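Beta-glucuronidase (Dictyoglomus thermophilum, PDB 6XXW) probably hydrolyses beta-D-glucuronides, releasing glucuronic acid, as a glycoside hydrolase of family 2. Local coordinates at residues Asp69-Val74 against Asp142-Trp147; Gly153-Ile158 against Lys168-Tyr173; Lys324-Leu329 against Asp353-Ala358. One frame throughout, in Å; residues are numbered along the deposited sequence. Where two conformers were deposited one is given.

Contact 1 of 3, residues Asp69-Val74 against Asp142-Trp147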
loop_
_atom_site.group_PDB
_atom_site.type_symbol
_atom_site.label_atom_id
_atom_site.label_comp_id
_atom_site.label_asym_id
_atom_site.label_seq_id
_atom_site.Cartn_x
_atom_site.Cartn_y
_atom_site.Cartn_z
ATOM N N ASP A 69 -7.178 -12.840 -21.846
ATOM C CA ASP A 69 -8.224 -12.104 -22.539
ATOM C C ASP A 69 -8.839 -12.914 -23.670
ATOM O O ASP A 69 -9.497 -12.346 -24.551
ATOM C CB ASP A 69 -7.664 -10.787 -23.072
ATOM C CG ASP A 69 -7.159 -9.879 -21.961
ATOM O OD1 ASP A 69 -7.636 -10.019 -20.803
ATOM O OD2 ASP A 69 -6.285 -9.033 -22.246
ATOM N N TYR A 70 -8.649 -14.232 -23.649
ATOM C CA TYR A 70 -9.114 -15.085 -24.736
ATOM C C TYR A 70 -10.634 -15.087 -24.820
ATOM O O TYR A 70 -11.327 -15.044 -23.801
ATOM C CB TYR A 70 -8.595 -16.508 -24.520
ATOM C CG TYR A 70 -8.958 -17.494 -25.604
ATOM C CD1 TYR A 70 -8.239 -17.540 -26.785
ATOM C CD2 TYR A 70 -10.011 -18.394 -25.435
ATOM C CE1 TYR A 70 -8.553 -18.451 -27.785
ATOM C CE2 TYR A 70 -10.344 -19.309 -26.444
ATOM C CZ TYR A 70 -9.600 -19.329 -27.611
ATOM O OH TYR A 70 -9.892 -20.225 -28.616
ATOM N N VAL A 71 -11.157 -15.124 -26.050
ATOM C CA VAL A 71 -12.587 -15.267 -26.301
ATOM C C VAL A 71 -12.763 -16.346 -27.358
ATOM O O VAL A 71 -12.236 -16.224 -28.470
ATOM C CB VAL A 71 -13.259 -13.955 -26.765
ATOM C CG1 VAL A 71 -14.719 -14.219 -27.106
ATOM C CG2 VAL A 71 -13.178 -12.875 -25.687
ATOM N N GLY A 72 -13.503 -17.394 -27.013
ATOM C CA GLY A 72 -13.667 -18.520 -27.911
ATOM C C GLY A 72 -13.695 -19.838 -27.170
ATOM O O GLY A 72 -14.033 -19.879 -25.986
ATOM N N ARG A 73 -13.322 -20.913 -27.848
ATOM C CA ARG A 73 -13.430 -22.260 -27.305
ATOM C C ARG A 73 -12.096 -22.721 -26.741
ATOM O O ARG A 73 -11.042 -22.494 -27.338
ATOM C CB ARG A 73 -13.909 -23.234 -28.387
ATOM C CG ARG A 73 -15.359 -22.988 -28.780
ATOM C CD ARG A 73 -15.856 -23.939 -29.862
ATOM N NE ARG A 73 -17.121 -23.472 -30.426
ATOM C CZ ARG A 73 -17.220 -22.691 -31.505
ATOM N NH1 ARG A 73 -16.132 -22.277 -32.141
ATOM N NH2 ARG A 73 -18.415 -22.318 -31.954
ATOM N N VAL A 74 -12.147 -23.367 -25.577
ATOM C CA VAL A 74 -10.976 -24.011 -25.005
ATOM C C VAL A 74 -11.353 -25.462 -24.737
ATOM O O VAL A 74 -12.530 -25.822 -24.702
ATOM C CB VAL A 74 -10.469 -23.309 -23.726
ATOM C CG1 VAL A 74 -10.262 -21.798 -23.999
ATOM C CG2 VAL A 74 -11.434 -23.532 -22.568
ATOM N N ASP A 142 -16.874 -22.659 -24.018
ATOM C CA ASP A 142 -16.902 -21.468 -24.866
ATOM C C ASP A 142 -17.366 -20.310 -23.997
ATOM O O ASP A 142 -18.426 -20.397 -23.369
ATOM C CB ASP A 142 -17.847 -21.689 -26.058
ATOM C CG ASP A 142 -17.720 -20.615 -27.148
ATOM O OD1 ASP A 142 -17.255 -19.496 -26.879
ATOM O OD2 ASP A 142 -18.113 -20.894 -28.295
ATOM N N ASN A 143 -16.559 -19.243 -23.923
ATOM C CA ASN A 143 -16.901 -18.089 -23.100
ATOM C C ASN A 143 -17.503 -16.948 -23.911
ATOM O O ASN A 143 -17.681 -15.848 -23.376
ATOM C CB ASN A 143 -15.670 -17.592 -22.321
ATOM C CG ASN A 143 -14.568 -17.104 -23.226
ATOM O OD1 ASN A 143 -14.648 -17.258 -24.439
ATOM N ND2 ASN A 143 -13.528 -16.495 -22.640
ATOM N N THR A 144 -17.836 -17.192 -25.179
ATOM C CA THR A 144 -18.425 -16.168 -26.031
ATOM C C THR A 144 -19.844 -15.872 -25.561
ATOM O O THR A 144 -20.702 -16.758 -25.569
ATOM C CB THR A 144 -18.440 -16.649 -27.481
ATOM O OG1 THR A 144 -17.115 -17.060 -27.849
ATOM C CG2 THR A 144 -18.892 -15.525 -28.410
ATOM N N LEU A 145 -20.105 -14.635 -25.165
ATOM C CA LEU A 145 -21.451 -14.275 -24.735
ATOM C C LEU A 145 -22.333 -13.920 -25.930
ATOM O O LEU A 145 -21.848 -13.495 -26.987
ATOM C CB LEU A 145 -21.401 -13.097 -23.761
ATOM C CG LEU A 145 -20.607 -13.335 -22.474
ATOM C CD1 LEU A 145 -20.221 -12.013 -21.816
ATOM C CD2 LEU A 145 -21.413 -14.206 -21.531
ATOM N N THR A 146 -23.646 -14.106 -25.753
ATOM C CA THR A 146 -24.655 -13.684 -26.715
ATOM C C THR A 146 -25.809 -13.036 -25.961
ATOM O O THR A 146 -25.874 -13.074 -24.728
ATOM C CB THR A 146 -25.197 -14.853 -27.548
ATOM O OG1 THR A 146 -26.047 -15.656 -26.722
ATOM C CG2 THR A 146 -24.068 -15.709 -28.111
ATOM N N TRP A 147 -26.758 -12.462 -26.706
ATOM C CA TRP A 147 -27.893 -11.856 -26.025
ATOM C C TRP A 147 -28.925 -12.865 -25.545
ATOM O O TRP A 147 -29.866 -12.464 -24.852
ATOM C CB TRP A 147 -28.573 -10.807 -26.922
ATOM C CG TRP A 147 -27.873 -9.493 -26.817
ATOM C CD1 TRP A 147 -27.029 -8.943 -27.736
ATOM C CD2 TRP A 147 -27.916 -8.582 -25.713
ATOM N NE1 TRP A 147 -26.553 -7.739 -27.280
ATOM C CE2 TRP A 147 -27.078 -7.495 -26.038
ATOM C CE3 TRP A 147 -28.591 -8.573 -24.488
ATOM C CZ2 TRP A 147 -26.897 -6.411 -25.183
ATOM C CZ3 TRP A 147 -28.407 -7.497 -23.634
ATOM C CH2 TRP A 147 -27.566 -6.431 -23.987
#

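Contact 2 of 3, residues Gly153-Ile158 against Lys168-Tyr173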
loop_
_atom_site.group_PDB
_atom_site.type_symbol
_atom_site.label_atom_id
_atom_site.label_comp_id
_atom_site.label_asym_id
_atom_site.label_seq_id
_atom_site.Cartn_x
_atom_site.Cartn_y
_atom_site.Cartn_z
ATOM N N GLY A 153 -24.122 -10.694 -23.432
ATOM C CA GLY A 153 -23.077 -9.864 -23.999
ATOM C C GLY A 153 -23.085 -10.076 -25.492
ATOM O O GLY A 153 -23.946 -10.772 -26.031
ATOM N N GLU A 154 -22.091 -9.491 -26.159
ATOM C CA GLU A 154 -22.060 -9.544 -27.615
ATOM C C GLU A 154 -20.632 -9.374 -28.110
ATOM O O GLU A 154 -19.908 -8.489 -27.643
ATOM C CB GLU A 154 -22.968 -8.467 -28.223
ATOM C CG GLU A 154 -22.943 -7.134 -27.492
ATOM C CD GLU A 154 -23.910 -6.114 -28.088
ATOM O OE1 GLU A 154 -24.434 -6.362 -29.197
ATOM O OE2 GLU A 154 -24.124 -5.050 -27.459
ATOM N N LEU A 155 -20.232 -10.231 -29.044
ATOM C CA LEU A 155 -18.935 -10.094 -29.684
ATOM C C LEU A 155 -19.083 -9.100 -30.827
ATOM O O LEU A 155 -19.985 -9.237 -31.659
ATOM C CB LEU A 155 -18.446 -11.457 -30.184
ATOM C CG LEU A 155 -17.009 -11.551 -30.713
ATOM C CD1 LEU A 155 -16.010 -11.214 -29.620
ATOM C CD2 LEU A 155 -16.745 -12.946 -31.278
ATOM N N LYS A 156 -18.246 -8.073 -30.848
ATOM C CA LYS A 156 -18.359 -7.038 -31.862
ATOM C C LYS A 156 -17.063 -6.914 -32.642
ATOM O O LYS A 156 -15.969 -6.980 -32.070
ATOM C CB LYS A 156 -18.733 -5.687 -31.258
ATOM C CG LYS A 156 -20.151 -5.629 -30.702
ATOM C CD LYS A 156 -20.477 -4.209 -30.251
ATOM C CE LYS A 156 -21.872 -4.114 -29.658
ATOM N NZ LYS A 156 -22.231 -2.720 -29.241
ATOM N N VAL A 157 -17.212 -6.736 -33.954
ATOM C CA VAL A 157 -16.099 -6.513 -34.868
ATOM C C VAL A 157 -15.817 -5.020 -34.914
ATOM O O VAL A 157 -16.742 -4.204 -35.013
ATOM C CB VAL A 157 -16.427 -7.055 -36.271
ATOM C CG1 VAL A 157 -15.347 -6.667 -37.265
ATOM C CG2 VAL A 157 -16.604 -8.567 -36.226
ATOM N N ILE A 158 -14.544 -4.653 -34.811
ATOM C CA ILE A 158 -14.128 -3.254 -34.831
ATOM C C ILE A 158 -13.001 -3.162 -35.855
ATOM O O ILE A 158 -11.826 -3.348 -35.525
ATOM C CB ILE A 158 -13.675 -2.746 -33.457
ATOM C CG1 ILE A 158 -14.747 -3.026 -32.395
ATOM C CG2 ILE A 158 -13.355 -1.259 -33.532
ATOM C CD1 ILE A 158 -14.671 -2.132 -31.169
ATOM N N LYS A 168 -11.446 -7.683 -32.501
ATOM C CA LYS A 168 -12.787 -7.942 -31.999
ATOM C C LYS A 168 -12.814 -7.737 -30.493
ATOM O O LYS A 168 -11.789 -7.861 -29.819
ATOM C CB LYS A 168 -13.264 -9.355 -32.381
ATOM C CG LYS A 168 -12.618 -10.492 -31.604
ATOM C CD LYS A 168 -12.937 -11.837 -32.251
ATOM C CE LYS A 168 -12.783 -12.982 -31.259
ATOM N NZ LYS A 168 -11.361 -13.163 -30.840
ATOM N N VAL A 169 -13.985 -7.366 -29.975
ATOM C CA VAL A 169 -14.164 -7.154 -28.542
ATOM C C VAL A 169 -15.414 -7.900 -28.095
ATOM O O VAL A 169 -16.401 -7.982 -28.832
ATOM C CB VAL A 169 -14.256 -5.655 -28.169
ATOM C CG1 VAL A 169 -12.993 -4.908 -28.591
ATOM C CG2 VAL A 169 -15.500 -4.997 -28.775
ATOM N N LEU A 170 -15.359 -8.481 -26.900
ATOM C CA LEU A 170 -16.553 -9.026 -26.272
ATOM C C LEU A 170 -17.106 -7.939 -25.370
ATOM O O LEU A 170 -16.492 -7.596 -24.356
ATOM C CB LEU A 170 -16.238 -10.294 -25.484
ATOM C CG LEU A 170 -17.446 -11.025 -24.907
ATOM C CD1 LEU A 170 -18.321 -11.564 -26.023
ATOM C CD2 LEU A 170 -16.986 -12.160 -23.966
ATOM N N ASN A 171 -18.236 -7.367 -25.752
ATOM C CA ASN A 171 -18.866 -6.352 -24.928
ATOM C C ASN A 171 -19.849 -7.006 -23.971
ATOM O O ASN A 171 -20.564 -7.945 -24.336
ATOM C CB ASN A 171 -19.583 -5.311 -25.790
ATOM C CG ASN A 171 -18.605 -4.348 -26.463
ATOM O OD1 ASN A 171 -17.513 -4.088 -25.948
ATOM N ND2 ASN A 171 -18.988 -3.825 -27.610
ATOM N N TYR A 172 -19.876 -6.499 -22.744
ATOM C CA TYR A 172 -20.834 -6.949 -21.749
ATOM C C TYR A 172 -20.944 -5.878 -20.675
ATOM O O TYR A 172 -20.035 -5.065 -20.480
ATOM C CB TYR A 172 -20.454 -8.307 -21.151
ATOM C CG TYR A 172 -19.080 -8.436 -20.520
ATOM C CD1 TYR A 172 -17.977 -8.774 -21.289
ATOM C CD2 TYR A 172 -18.900 -8.307 -19.138
ATOM C CE1 TYR A 172 -16.718 -8.942 -20.720
ATOM C CE2 TYR A 172 -17.631 -8.476 -18.549
ATOM C CZ TYR A 172 -16.548 -8.803 -19.354
ATOM O OH TYR A 172 -15.284 -8.978 -18.818
ATOM N N TYR A 173 -22.080 -5.886 -19.986
ATOM C CA TYR A 173 -22.511 -4.753 -19.184
ATOM C C TYR A 173 -22.756 -5.141 -17.738
ATOM O O TYR A 173 -23.345 -4.361 -16.984
ATOM C CB TYR A 173 -23.763 -4.128 -19.829
ATOM C CG TYR A 173 -23.484 -3.802 -21.277
ATOM C CD1 TYR A 173 -22.855 -2.613 -21.628
ATOM C CD2 TYR A 173 -23.772 -4.717 -22.285
ATOM C CE1 TYR A 173 -22.568 -2.324 -22.953
ATOM C CE2 TYR A 173 -23.484 -4.439 -23.608
ATOM C CZ TYR A 173 -22.883 -3.242 -23.934
ATOM O OH TYR A 173 -22.594 -2.961 -25.250
#

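Contact 3 of 3, residues Lys324-Leu329 against Asp353-Ala358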
loop_
_atom_site.group_PDB
_atom_site.type_symbol
_atom_site.label_atom_id
_atom_site.label_comp_id
_atom_site.label_asym_id
_atom_site.label_seq_id
_atom_site.Cartn_x
_atom_site.Cartn_y
_atom_site.Cartn_z
ATOM N N LYS A 324 -13.242 -20.147 5.156
ATOM C CA LYS A 324 -12.773 -18.839 5.617
ATOM C C LYS A 324 -13.882 -17.790 5.534
ATOM O O LYS A 324 -14.079 -17.002 6.466
ATOM C CB LYS A 324 -11.567 -18.397 4.792
ATOM C CG LYS A 324 -11.029 -17.039 5.202
ATOM C CD LYS A 324 -10.626 -17.037 6.676
ATOM C CE LYS A 324 -9.616 -15.925 6.966
ATOM N NZ LYS A 324 -9.037 -16.031 8.347
ATOM N N ASP A 325 -14.630 -17.780 4.429
ATOM C CA ASP A 325 -15.651 -16.753 4.242
ATOM C C ASP A 325 -16.765 -16.907 5.272
ATOM O O ASP A 325 -17.259 -15.914 5.817
ATOM C CB ASP A 325 -16.225 -16.829 2.822
ATOM C CG ASP A 325 -15.319 -16.179 1.762
ATOM O OD1 ASP A 325 -14.234 -15.648 2.105
ATOM O OD2 ASP A 325 -15.703 -16.198 0.564
ATOM N N PHE A 326 -17.176 -18.148 5.557
ATOM C CA PHE A 326 -18.229 -18.340 6.546
ATOM C C PHE A 326 -17.750 -18.001 7.955
ATOM O O PHE A 326 -18.523 -17.479 8.767
ATOM C CB PHE A 326 -18.773 -19.772 6.468
ATOM C CG PHE A 326 -19.776 -19.948 5.363
ATOM C CD1 PHE A 326 -21.096 -19.562 5.542
ATOM C CD2 PHE A 326 -19.381 -20.414 4.117
ATOM C CE1 PHE A 326 -22.008 -19.686 4.517
ATOM C CE2 PHE A 326 -20.292 -20.535 3.086
ATOM C CZ PHE A 326 -21.608 -20.172 3.286
ATOM N N ASN A 327 -16.490 -18.291 8.276
ATOM C CA ASN A 327 -15.982 -17.886 9.587
ATOM C C ASN A 327 -15.940 -16.368 9.711
ATOM O O ASN A 327 -16.208 -15.813 10.786
ATOM C CB ASN A 327 -14.604 -18.497 9.824
ATOM C CG ASN A 327 -14.681 -19.991 9.999
ATOM O OD1 ASN A 327 -15.721 -20.511 10.397
ATOM N ND2 ASN A 327 -13.608 -20.693 9.671
ATOM N N LEU A 328 -15.638 -15.680 8.610
ATOM C CA LEU A 328 -15.678 -14.217 8.624
ATOM C C LEU A 328 -17.106 -13.703 8.757
ATOM O O LEU A 328 -17.354 -12.724 9.471
ATOM C CB LEU A 328 -15.023 -13.663 7.358
ATOM C CG LEU A 328 -13.493 -13.741 7.270
ATOM C CD1 LEU A 328 -13.009 -13.421 5.832
ATOM C CD2 LEU A 328 -12.849 -12.818 8.290
ATOM N N LEU A 329 -18.061 -14.351 8.083
ATOM C CA LEU A 329 -19.462 -13.965 8.232
ATOM C C LEU A 329 -19.903 -14.060 9.689
ATOM O O LEU A 329 -20.579 -13.162 10.212
ATOM C CB LEU A 329 -20.347 -14.848 7.341
ATOM C CG LEU A 329 -20.353 -14.571 5.826
ATOM C CD1 LEU A 329 -21.346 -15.540 5.100
ATOM C CD2 LEU A 329 -20.705 -13.131 5.540
ATOM N N ASP A 353 -26.105 -23.937 5.147
ATOM C CA ASP A 353 -26.948 -24.790 5.991
ATOM C C ASP A 353 -26.277 -25.073 7.335
ATOM O O ASP A 353 -26.925 -25.028 8.389
ATOM C CB ASP A 353 -27.255 -26.132 5.296
ATOM C CG ASP A 353 -28.062 -26.001 3.984
ATOM O OD1 ASP A 353 -28.698 -24.944 3.698
ATOM O OD2 ASP A 353 -28.070 -27.016 3.230
ATOM N N GLN A 354 -24.984 -25.414 7.309
ATOM C CA GLN A 354 -24.255 -25.750 8.536
ATOM C C GLN A 354 -24.059 -24.539 9.437
ATOM O O GLN A 354 -24.124 -24.653 10.668
ATOM C CB GLN A 354 -22.898 -26.359 8.187
ATOM C CG GLN A 354 -22.999 -27.704 7.456
ATOM C CD GLN A 354 -23.295 -28.831 8.403
ATOM O OE1 GLN A 354 -22.920 -28.771 9.578
ATOM N NE2 GLN A 354 -23.975 -29.875 7.908
ATOM N N TYR A 355 -23.777 -23.380 8.847
ATOM C CA TYR A 355 -23.448 -22.197 9.625
ATOM C C TYR A 355 -24.676 -21.385 10.028
ATOM O O TYR A 355 -24.566 -20.517 10.895
ATOM C CB TYR A 355 -22.496 -21.299 8.822
ATOM C CG TYR A 355 -21.023 -21.648 8.934
ATOM C CD1 TYR A 355 -20.207 -20.997 9.858
ATOM C CD2 TYR A 355 -20.444 -22.606 8.103
ATOM C CE1 TYR A 355 -18.856 -21.302 9.967
ATOM C CE2 TYR A 355 -19.087 -22.916 8.195
ATOM C CZ TYR A 355 -18.300 -22.262 9.139
ATOM O OH TYR A 355 -16.954 -22.550 9.256
ATOM N N GLY A 356 -25.829 -21.622 9.415
ATOM C CA GLY A 356 -27.014 -20.836 9.723
ATOM C C GLY A 356 -26.950 -19.440 9.142
ATOM O O GLY A 356 -27.110 -18.442 9.851
ATOM N N ILE A 357 -26.701 -19.362 7.839
ATOM C CA ILE A 357 -26.666 -18.109 7.103
ATOM C C ILE A 357 -27.802 -18.145 6.091
ATOM O O ILE A 357 -27.917 -19.098 5.317
ATOM C CB ILE A 357 -25.310 -17.900 6.400
ATOM C CG1 ILE A 357 -24.164 -17.863 7.426
ATOM C CG2 ILE A 357 -25.358 -16.643 5.496
ATOM C CD1 ILE A 357 -24.130 -16.607 8.308
ATOM N N ALA A 358 -28.654 -17.125 6.118
ATOM C CA ALA A 358 -29.782 -17.062 5.204
ATOM C C ALA A 358 -29.298 -16.565 3.851
ATOM O O ALA A 358 -28.546 -15.591 3.774
ATOM C CB ALA A 358 -30.870 -16.142 5.761
#

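Contact 1 of 3, residues Asp69-Val74 against Asp142-Trp147
Asn143 spans the turn ahead of strand 73-81 with both ends of its amide. Asn143 ND2 donates to Tyr70 O at 2.9 Å; that oxygen lies close to the Asn143 amide plane, while the donor is tilted from the Tyr70 carbonyl plane. Asn143 OD1 accepts from Gly72 N at 2.8 Å, nearly straight at the hydrogen (173°). The two bonds fix the amide's flip. Its CG lies between the backbone N and the carbonyl carbon (chi1 63°), which turns the group back over residues 70-72. A side chain at Gly72 would collide with the preceding carbonyl oxygen.

Asp142 OD1 takes Thr144 OG1 on its syn lone pair at 2.6 Å; Thr144 N, above the carboxylate plane, adds the bond that makes an Asx turn. Asp142 OD2 lies over one face of the Arg73 guanidinium, 3.5 Å from Arg73 NE, with the planes 68° apart, so this salt bridge is one of charge without a directed N-H; Arg73 NH1 pairs with Glu44. Val71 CG1 packs on Thr144 OG1 at 3.8 Å.

Arg73 and Asp142 form an antiparallel non-hydrogen-bonded pair between strands 73-81 and 134-142 of the sugar-binding domain's sheet, while Val71 and Leu145 reach Leu170 on strand 168-172.

Contact 2 of 3, residues Gly153-Ile158 against Lys168-Tyr173
Leu155 lays its CD1 over the backbone carbonyl of Val169, 3.3 Å from Val169 O, while CD2 rests alongside the aliphatic end of Lys168, 4.0 Å from Lys168 CE. These side chains belong to a beta hairpin of strands 153-157 and 168-172, a two-stranded antiparallel sheet; the N-to-C directions of the two short strand segments are 156° apart. On the face of Leu155 and Leu170, Leu170 CD1 reaches back to the Leu155 backbone N and CB.

The other face carries Glu154, Lys156, Val169 and Asn171. Here the extended Lys156 chain crosses the Asn171 amide at about a right angle, its methylenes lying against ND2. Glu154 is modelled in two conformers, and in the one given its OE1 accepts from Trp147 NE1, while OE2 lies at the edge of the Tyr173 ring, near its plane. The pairings of that OE2 with Lys156 NZ, as a salt bridge within the strand, and with Tyr173 OH, as a weak hydrogen bond, are long and remain tentative. Nearer the hairpin's far loop, Ile158 CD1 touches Val169 CG2 at 3.8 Å.

Two hydrogen-bonded pairs set the register, Glu154 with Asn171 and Lys156 with Val169. In the second, Lys156 N reaches Val169 O at 2.7 Å with an angle of 174° at the hydrogen, and Val169 N returns the bond to Lys156 O at 2.9 Å.

Contact 3 of 3, residues Lys324-Leu329 against Asp353-Ala358
Phe326 and Tyr355 supply most of the apolar contact between helix 319-332 and the end of helix 346-355. The touching group on Phe326 is its CB, which stands over the centre of one face of the Tyr355 ring, 3.5 Å from the centroid and close to the ring normal, a CH-pi contact. The rings themselves barely overlap: their planes are 25° apart, but the centroids are separated by 5.2 Å, so they are slid past one another rather than stacked. Ile357 completes this apolar group. Its CG1 sits at the edge of the Phe326 ring, in its plane and 4.0 Å from CD1, while CG2, the branch anti to the backbone N, faces Leu329 CD1 at 4.2 Å.

The polar part is a single hydrogen bond. Tyr355 OH donates to Asn327 OD1 at 2.6 Å, reaching the oxygen from above the carbonyl plane (39° out of it), with the amide and ring planes turned 60° apart. Asn327 ND2 bonds Ile61 O of the second subunit, so the two ends of this amide serve different chains. A leucine in place of Tyr355 would probably leave Asn327 OD1 without its hydroxyl donor and Phe326 CB without the flat face beneath it.

Gly356, the first residue past the helix, has positive phi, and the chain goes on to strand 358-362. Both helices lie outside the parallel strands in the TIM barrel domain, and Phe326, Leu329 and Ile357 all pack on Phe337 of strand 336-338, on the barrel side.

Contacts 1 and 2 adjoin, their centres about 10 Å apart, and both fall in the sugar-binding region. The chain leaves strand 134-142, passes through the loop of contact 1 and enters the hairpin of contact 2, and Thr146 O lies 3.2 Å from Gly153 N at the junction. Contact 3 belongs to the TIM barrel region, its centre about 33 Å from that of contact 1 and about 37 Å from that of contact 2. Their chemistry follows position: partly buried contact 1 relies on side-chain to backbone bonds, surface contact 2 on paired strands with charged and amide groups on one face, and buried contact 3 on apolar packing with one hydrogen bond, close to a subunit interface.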